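Esterase (PDB 3DOH) hydrolyses carboxylic esters as a thermostable alpha/beta-hydrolase that also carries an immunoglobulin-like N-terminal domain. Local coordinates at residues 100-104 with 183-187; 174-180 with 213-219; 307-311 with 337-342. All blocks are in the same frame, centred on the assembly; numbering follows the deposited sequence.

Contact 1 of 3, residues 100-104 with 183-187. With SO4 (sulfate ion), chain C.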
# COMPACT_ATOMS: atom_id res chain seq x y z
N ASN A 100 22.92 25.37 -19.48
CA ASN A 100 22.00 24.64 -20.35
C ASN A 100 22.60 23.23 -20.42
O ASN A 100 21.89 22.21 -20.25
CB ASN A 100 21.91 25.25 -21.77
CG ASN A 100 21.72 26.78 -21.78
OD1 ASN A 100 20.64 27.31 -21.41
ND2 ASN A 100 22.76 27.50 -22.23
N PHE A 101 23.93 23.21 -20.62
CA PHE A 101 24.71 21.98 -20.77
C PHE A 101 25.98 21.99 -19.89
O PHE A 101 27.05 21.54 -20.31
CB PHE A 101 25.00 21.71 -22.28
CG PHE A 101 23.90 20.93 -22.98
CD1 PHE A 101 24.07 19.56 -23.28
CD2 PHE A 101 22.67 21.55 -23.31
CE1 PHE A 101 23.05 18.83 -23.91
CE2 PHE A 101 21.63 20.83 -23.92
CZ PHE A 101 21.82 19.47 -24.22
N LEU A 102 25.85 22.48 -18.66
CA LEU A 102 26.99 22.69 -17.75
C LEU A 102 26.63 22.35 -16.30
O LEU A 102 25.84 23.04 -15.67
CB LEU A 102 27.50 24.14 -17.88
CG LEU A 102 28.97 24.53 -17.61
CD1 LEU A 102 29.96 23.42 -17.99
CD2 LEU A 102 29.35 25.84 -18.33
N ASN A 103 27.23 21.28 -15.78
CA ASN A 103 26.95 20.84 -14.42
C ASN A 103 27.98 21.37 -13.43
O ASN A 103 29.12 21.66 -13.79
CB ASN A 103 26.90 19.31 -14.36
CG ASN A 103 25.88 18.72 -15.31
OD1 ASN A 103 25.10 19.45 -15.93
ND2 ASN A 103 25.87 17.40 -15.44
N THR A 104 27.57 21.48 -12.17
CA THR A 104 28.45 21.98 -11.12
C THR A 104 28.36 21.11 -9.87
O THR A 104 27.28 20.65 -9.50
CB THR A 104 28.11 23.43 -10.74
OG1 THR A 104 28.87 23.82 -9.59
CG2 THR A 104 26.63 23.58 -10.44
N ALA A 183 29.34 17.09 -22.36
CA ALA A 183 29.22 18.54 -22.21
C ALA A 183 29.13 18.95 -20.77
O ALA A 183 29.82 19.88 -20.35
CB ALA A 183 28.05 19.08 -22.98
N GLY A 184 28.30 18.25 -20.00
CA GLY A 184 27.97 18.70 -18.65
C GLY A 184 29.14 18.69 -17.71
O GLY A 184 29.16 19.42 -16.73
N GLU A 185 30.13 17.86 -18.00
CA GLU A 185 31.32 17.75 -17.18
C GLU A 185 32.39 18.78 -17.55
O GLU A 185 33.41 18.87 -16.87
CB GLU A 185 31.89 16.34 -17.30
CG GLU A 185 31.12 15.32 -16.52
CD GLU A 185 29.73 15.17 -17.07
OE1 GLU A 185 29.62 14.71 -18.24
OE2 GLU A 185 28.77 15.55 -16.35
N ARG A 186 32.18 19.55 -18.61
CA ARG A 186 33.10 20.65 -18.93
C ARG A 186 33.31 21.57 -17.74
O ARG A 186 32.42 21.69 -16.87
CB ARG A 186 32.64 21.48 -20.12
CG ARG A 186 32.87 20.83 -21.44
CD ARG A 186 32.20 21.62 -22.53
NE ARG A 186 30.82 21.91 -22.20
CZ ARG A 186 30.02 22.69 -22.91
NH1 ARG A 186 30.48 23.27 -24.00
NH2 ARG A 186 28.75 22.88 -22.54
N GLY A 187 34.48 22.19 -17.69
CA GLY A 187 34.84 22.98 -16.55
C GLY A 187 36.33 23.12 -16.45
O GLY A 187 37.05 22.98 -17.43
S SO4 C . 26.31 15.64 -22.23
O1 SO4 C . 25.66 16.91 -21.90
O2 SO4 C . 26.92 15.14 -20.96
O3 SO4 C . 27.28 15.88 -23.32
O4 SO4 C . 25.34 14.69 -22.72
O HOH W 1 31.10 22.87 -15.13
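Asn-103 N donates to Gly-184 O at 2.8 Å. The second bond runs from Arg-186 NH2 to Phe-101 O at 3.1 Å. Its angle at the hydrogen is 162°. The acceptor lies in the guanidinium plane, but the nitrogen stands 51° above the carbonyl plane. A bend at chi3 (-51°) curls the arginine back so that NE reaches Ala-183 O at 2.9 Å. That oxygen also accepts from Arg-186 N, on its opposite face, while NH1 bonds to Ser-225 O; the guanidinium is thus fixed in rotation. A water donates to Asn-103 O and Arg-186 O. The sulfate, probably from the crystallisation liquor, accepts from Ala-183 N and is bonded to Ser-271 OG and His-359 NE2, consistent with an oxyanion site. Packing is lighter: Phe-101 CD1 lies 4.0 Å from Ala-183 CB, which sits at the ring edge, and Leu-102 CD1 is 3.9 Å from Arg-186 CB. Phe-74 of the second subunit packs on Phe-101, and Phe-231 makes a cation-pi contact with Arg-186. Beside the probable active site, the contact joins a loop of the immunoglobulin-like part, between strands 80-85 and 110-114, to the hydrolase loop, with its 3-10 segment 183-185, between strand 174-180 and helix 192-195.

Contact 2 of 3, residues 174-180 with 213-219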
# COMPACT_ATOMS: atom_id res chain seq x y z
N TYR A 174 51.87 -1.45 -20.27
CA TYR A 174 50.43 -1.59 -20.00
C TYR A 174 49.56 -0.65 -20.83
O TYR A 174 50.02 0.40 -21.26
CB TYR A 174 50.11 -1.40 -18.51
CG TYR A 174 50.89 -2.31 -17.59
CD1 TYR A 174 50.46 -3.63 -17.35
CD2 TYR A 174 52.07 -1.86 -16.96
CE1 TYR A 174 51.17 -4.46 -16.53
CE2 TYR A 174 52.79 -2.68 -16.13
CZ TYR A 174 52.35 -3.99 -15.93
OH TYR A 174 53.06 -4.81 -15.08
N PRO A 175 48.28 -1.02 -21.06
CA PRO A 175 47.30 -0.27 -21.83
C PRO A 175 47.00 1.11 -21.26
O PRO A 175 47.18 1.34 -20.05
CB PRO A 175 46.04 -1.11 -21.66
CG PRO A 175 46.53 -2.45 -21.30
CD PRO A 175 47.72 -2.26 -20.52
N LEU A 176 46.49 2.00 -22.10
CA LEU A 176 46.02 3.27 -21.61
C LEU A 176 44.59 3.39 -22.04
O LEU A 176 44.27 3.25 -23.24
CB LEU A 176 46.86 4.42 -22.17
CG LEU A 176 46.40 5.87 -21.98
CD1 LEU A 176 46.43 6.36 -20.54
CD2 LEU A 176 47.22 6.79 -22.86
N VAL A 177 43.70 3.64 -21.08
CA VAL A 177 42.35 4.02 -21.47
C VAL A 177 42.21 5.53 -21.36
O VAL A 177 42.46 6.12 -20.28
CB VAL A 177 41.26 3.28 -20.65
CG1 VAL A 177 39.87 3.83 -21.02
CG2 VAL A 177 41.32 1.76 -20.85
N VAL A 178 41.81 6.17 -22.45
CA VAL A 178 41.55 7.61 -22.44
C VAL A 178 40.05 7.91 -22.51
O VAL A 178 39.37 7.48 -23.44
CB VAL A 178 42.25 8.32 -23.61
CG1 VAL A 178 43.22 7.37 -24.30
CG2 VAL A 178 41.23 8.86 -24.60
N PHE A 179 39.55 8.64 -21.52
CA PHE A 179 38.12 8.94 -21.44
C PHE A 179 37.81 10.41 -21.76
O PHE A 179 38.36 11.34 -21.12
CB PHE A 179 37.57 8.59 -20.05
CG PHE A 179 36.15 9.11 -19.81
CD1 PHE A 179 35.09 8.70 -20.63
CD2 PHE A 179 35.90 10.04 -18.81
CE1 PHE A 179 33.81 9.20 -20.46
CE2 PHE A 179 34.61 10.55 -18.63
CZ PHE A 179 33.56 10.13 -19.47
N LEU A 180 36.91 10.62 -22.72
CA LEU A 180 36.43 11.98 -23.00
C LEU A 180 35.03 12.20 -22.45
O LEU A 180 34.07 11.55 -22.89
CB LEU A 180 36.42 12.24 -24.49
CG LEU A 180 37.73 11.95 -25.21
CD1 LEU A 180 37.49 12.11 -26.74
CD2 LEU A 180 38.87 12.86 -24.68
N PRO A 213 45.65 -4.49 -15.54
CA PRO A 213 46.37 -3.25 -15.21
C PRO A 213 46.66 -2.42 -16.46
O PRO A 213 46.76 -2.97 -17.55
CB PRO A 213 47.67 -3.76 -14.60
CG PRO A 213 47.89 -5.09 -15.23
CD PRO A 213 46.52 -5.68 -15.42
N CYS A 214 46.80 -1.11 -16.28
CA CYS A 214 45.85 -0.15 -16.84
C CYS A 214 46.13 1.26 -16.35
O CYS A 214 46.06 1.54 -15.16
CB CYS A 214 44.41 -0.55 -16.49
SG CYS A 214 43.14 0.49 -17.24
N PHE A 215 46.46 2.15 -17.29
CA PHE A 215 46.39 3.57 -17.04
C PHE A 215 45.07 4.13 -17.56
O PHE A 215 44.49 3.63 -18.55
CB PHE A 215 47.51 4.28 -17.81
CG PHE A 215 48.91 3.99 -17.31
CD1 PHE A 215 49.60 2.86 -17.73
CD2 PHE A 215 49.57 4.91 -16.51
CE1 PHE A 215 50.90 2.60 -17.30
CE2 PHE A 215 50.90 4.67 -16.08
CZ PHE A 215 51.56 3.53 -16.47
N VAL A 216 44.61 5.20 -16.91
CA VAL A 216 43.43 5.92 -17.35
C VAL A 216 43.71 7.39 -17.37
O VAL A 216 44.05 7.98 -16.36
CB VAL A 216 42.24 5.71 -16.41
CG1 VAL A 216 40.98 6.36 -16.98
CG2 VAL A 216 42.00 4.24 -16.17
N LEU A 217 43.53 7.99 -18.54
CA LEU A 217 43.66 9.41 -18.70
C LEU A 217 42.27 9.97 -18.91
O LEU A 217 41.52 9.53 -19.79
CB LEU A 217 44.54 9.72 -19.90
CG LEU A 217 44.34 11.04 -20.62
CD1 LEU A 217 44.77 12.15 -19.76
CD2 LEU A 217 45.11 11.04 -21.89
N ALA A 218 41.95 10.98 -18.10
CA ALA A 218 40.65 11.61 -18.14
C ALA A 218 40.90 13.10 -18.21
O ALA A 218 41.13 13.76 -17.20
CB ALA A 218 39.86 11.24 -16.89
N PRO A 219 40.95 13.63 -19.42
CA PRO A 219 41.02 15.08 -19.64
C PRO A 219 39.73 15.88 -19.46
O PRO A 219 38.64 15.37 -19.74
CB PRO A 219 41.53 15.19 -21.09
CG PRO A 219 41.11 13.94 -21.72
CD PRO A 219 41.13 12.87 -20.65
O HOH W 2 37.21 13.28 -20.09
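Leu-176 and Phe-215 cross at about a right angle, with CD1 of the leucine 3.6 Å from CB of the phenylalanine. CG of Leu-176 lies anti to the backbone N (chi1 169°), which carries CD1 across to the neighbouring strand, where it also meets Leu-217 CB at 3.9 Å. Leu-217 in turn packs on Ile-250, Ile-251 and Leu-254, so helix 242-257 covers this face. On the other face Val-177 CG2 approaches Cys-214 SG, and Phe-376 of helix 369-376 touches both residues. At one end the Tyr-174 ring and Pro-213 cross obliquely, CE1 of the tyrosine 3.6 Å from CG of the proline, while the hydroxyl bonds to Asn-169 O. An alanine in place of this tyrosine keeps neither ring nor hydroxyl, and Pro-213 would probably lose its apolar neighbour and Asn-169 O its hydroxyl partner. The polar evidence for pairing is four backbone bonds. Val-177 donates to Phe-215 O at 2.7 Å and accepts from Leu-217 N; Leu-217 O then accepts from Phe-179 N, so both residues bond across through N-H and C=O, as in a parallel pair. Phe-215 N to Pro-175 O (3.0 Å) opens the series. Beyond them a water donates to Phe-179 O and Pro-219 O. The strand axes run 4.5 Å apart at 21°, parallel in direction. Strand 215-219 sits between 157-163 and 174-180, the swapped strand order that marks the central sheet of alpha/beta-hydrolases.

Contact 3 of 3, residues 307-311 with 337-342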
# COMPACT_ATOMS: atom_id res chain seq x y z
N LYS A 307 38.61 1.58 -40.81
CA LYS A 307 38.20 0.26 -41.23
C LYS A 307 38.77 -0.87 -40.31
O LYS A 307 38.09 -1.84 -40.03
CB LYS A 307 38.57 0.04 -42.71
CG LYS A 307 38.43 -1.43 -43.21
CD LYS A 307 38.21 -1.56 -44.72
CE LYS A 307 39.42 -1.09 -45.55
NZ LYS A 307 40.71 -1.81 -45.29
N ASP A 308 40.00 -0.72 -39.83
CA ASP A 308 40.66 -1.78 -39.08
C ASP A 308 40.65 -1.61 -37.58
O ASP A 308 41.16 -2.50 -36.90
CB ASP A 308 42.13 -1.92 -39.48
CG ASP A 308 42.31 -2.46 -40.87
OD1 ASP A 308 43.49 -2.46 -41.32
OD2 ASP A 308 41.31 -2.87 -41.51
N ILE A 309 40.11 -0.51 -37.07
CA ILE A 309 39.98 -0.32 -35.62
C ILE A 309 38.74 -1.02 -35.04
O ILE A 309 37.62 -0.73 -35.44
CB ILE A 309 40.00 1.17 -35.27
CG1 ILE A 309 41.23 1.81 -35.92
CG2 ILE A 309 40.01 1.37 -33.76
CD1 ILE A 309 41.31 3.32 -35.77
N PRO A 310 38.93 -1.99 -34.11
CA PRO A 310 37.73 -2.55 -33.42
C PRO A 310 36.92 -1.47 -32.67
O PRO A 310 37.48 -0.70 -31.89
CB PRO A 310 38.31 -3.58 -32.44
CG PRO A 310 39.70 -3.94 -33.02
CD PRO A 310 40.18 -2.65 -33.69
N ILE A 311 35.61 -1.41 -32.92
CA ILE A 311 34.79 -0.33 -32.40
C ILE A 311 33.49 -0.93 -31.91
O ILE A 311 32.84 -1.66 -32.63
CB ILE A 311 34.48 0.72 -33.54
CG1 ILE A 311 35.79 1.42 -33.98
CG2 ILE A 311 33.42 1.73 -33.09
CD1 ILE A 311 35.66 2.39 -35.14
N ILE A 337 31.76 -2.06 -45.24
CA ILE A 337 33.06 -1.79 -45.78
C ILE A 337 34.06 -2.82 -45.24
O ILE A 337 35.25 -2.80 -45.62
CB ILE A 337 33.40 -0.30 -45.48
CG1 ILE A 337 33.23 0.59 -46.73
CG2 ILE A 337 34.69 -0.10 -44.64
CD1 ILE A 337 33.35 -0.08 -48.13
N GLY A 338 33.60 -3.67 -44.33
CA GLY A 338 34.43 -4.74 -43.80
C GLY A 338 34.92 -4.50 -42.38
O GLY A 338 35.72 -5.26 -41.86
N GLY A 339 34.43 -3.43 -41.76
CA GLY A 339 33.86 -3.51 -40.42
C GLY A 339 34.84 -3.52 -39.25
O GLY A 339 35.53 -2.53 -38.97
N LYS A 340 34.90 -4.66 -38.56
CA LYS A 340 35.36 -4.79 -37.15
C LYS A 340 34.58 -3.78 -36.26
O LYS A 340 35.19 -2.95 -35.56
CB LYS A 340 36.88 -4.64 -37.02
CG LYS A 340 37.69 -5.42 -38.08
CD LYS A 340 39.20 -5.14 -37.99
CE LYS A 340 39.95 -6.00 -36.93
NZ LYS A 340 41.41 -5.60 -36.77
N VAL A 341 33.24 -3.87 -36.30
CA VAL A 341 32.32 -3.01 -35.56
C VAL A 341 31.25 -3.84 -34.85
O VAL A 341 30.65 -4.69 -35.49
CB VAL A 341 31.61 -1.98 -36.49
CG1 VAL A 341 30.69 -2.67 -37.49
CG2 VAL A 341 30.83 -0.96 -35.68
N ARG A 342 31.04 -3.59 -33.55
CA ARG A 342 29.84 -4.04 -32.81
C ARG A 342 28.93 -2.86 -32.45
O ARG A 342 29.34 -1.69 -32.41
CB ARG A 342 30.19 -4.75 -31.52
CG ARG A 342 31.05 -5.98 -31.65
CD ARG A 342 31.34 -6.54 -30.28
NE ARG A 342 32.02 -7.81 -30.45
CZ ARG A 342 32.06 -8.79 -29.54
NH1 ARG A 342 31.46 -8.67 -28.35
NH2 ARG A 342 32.72 -9.92 -29.84
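Ile-311 O accepts from Arg-342 N at 2.8 Å, with 158° at the hydrogen, and the CA-H of Val-341 approaches the same oxygen, CA to O 3.3 Å. This is the start of the parallel pairing between strands 311-316 and 341-346, the last two of the alpha/beta-hydrolase sheet, joined by a beta-alpha-beta crossover through helix 325-336. One step earlier Lys-340 O takes the N-H of Ile-311 at 3.1 Å, a more bent bond (141°), and a CA-H contact from Pro-310. Ile-311 packs against Trp-278 and Ile-281 of helix 272-283, while Pro-310 touches Trp-374 of helix 369-376. Ahead of the strands, the Lys-340 side chain reaches across to the 307-311 segment. Its CD lies beside Asp-308 O, and the bend at chi3 (84°) turns CE and NZ so that NZ donates to that oxygen at 3.1 Å, tilted from the carbonyl plane. The Asp-308 carboxylate is not in contact with this ammonium, OD2 to NZ being 5.5 Å; its pairing with Lys-307 NZ is long. The helix before the strand ends in a Schellman motif at Gly-338, whose phi is positive. Beside that end the Lys-307 chain crosses Ile-337 at about a right angle, its CD 3.8 Å from CG2 of the isoleucine.

Contacts 1 and 2 cross along the chain, segment 174-180 of contact 2 running on almost at once into the loop 183-187 of contact 1, with their centres about 22 Å apart. The sulfate of contact 1 marks the probable Ser-271, His-359, Asp-319 triad. Leu-180, at the end of strand 174-180, touches the probable nucleophile elbow around Ser-271. Contact 3 belongs to the same sheet as contact 2 but lies at its far edge, centres about 21 Å apart and nearest atoms about 12 Å. Its centre is about 32 Å from that of contact 1, which joins the immunoglobulin-like part to the hydrolase part.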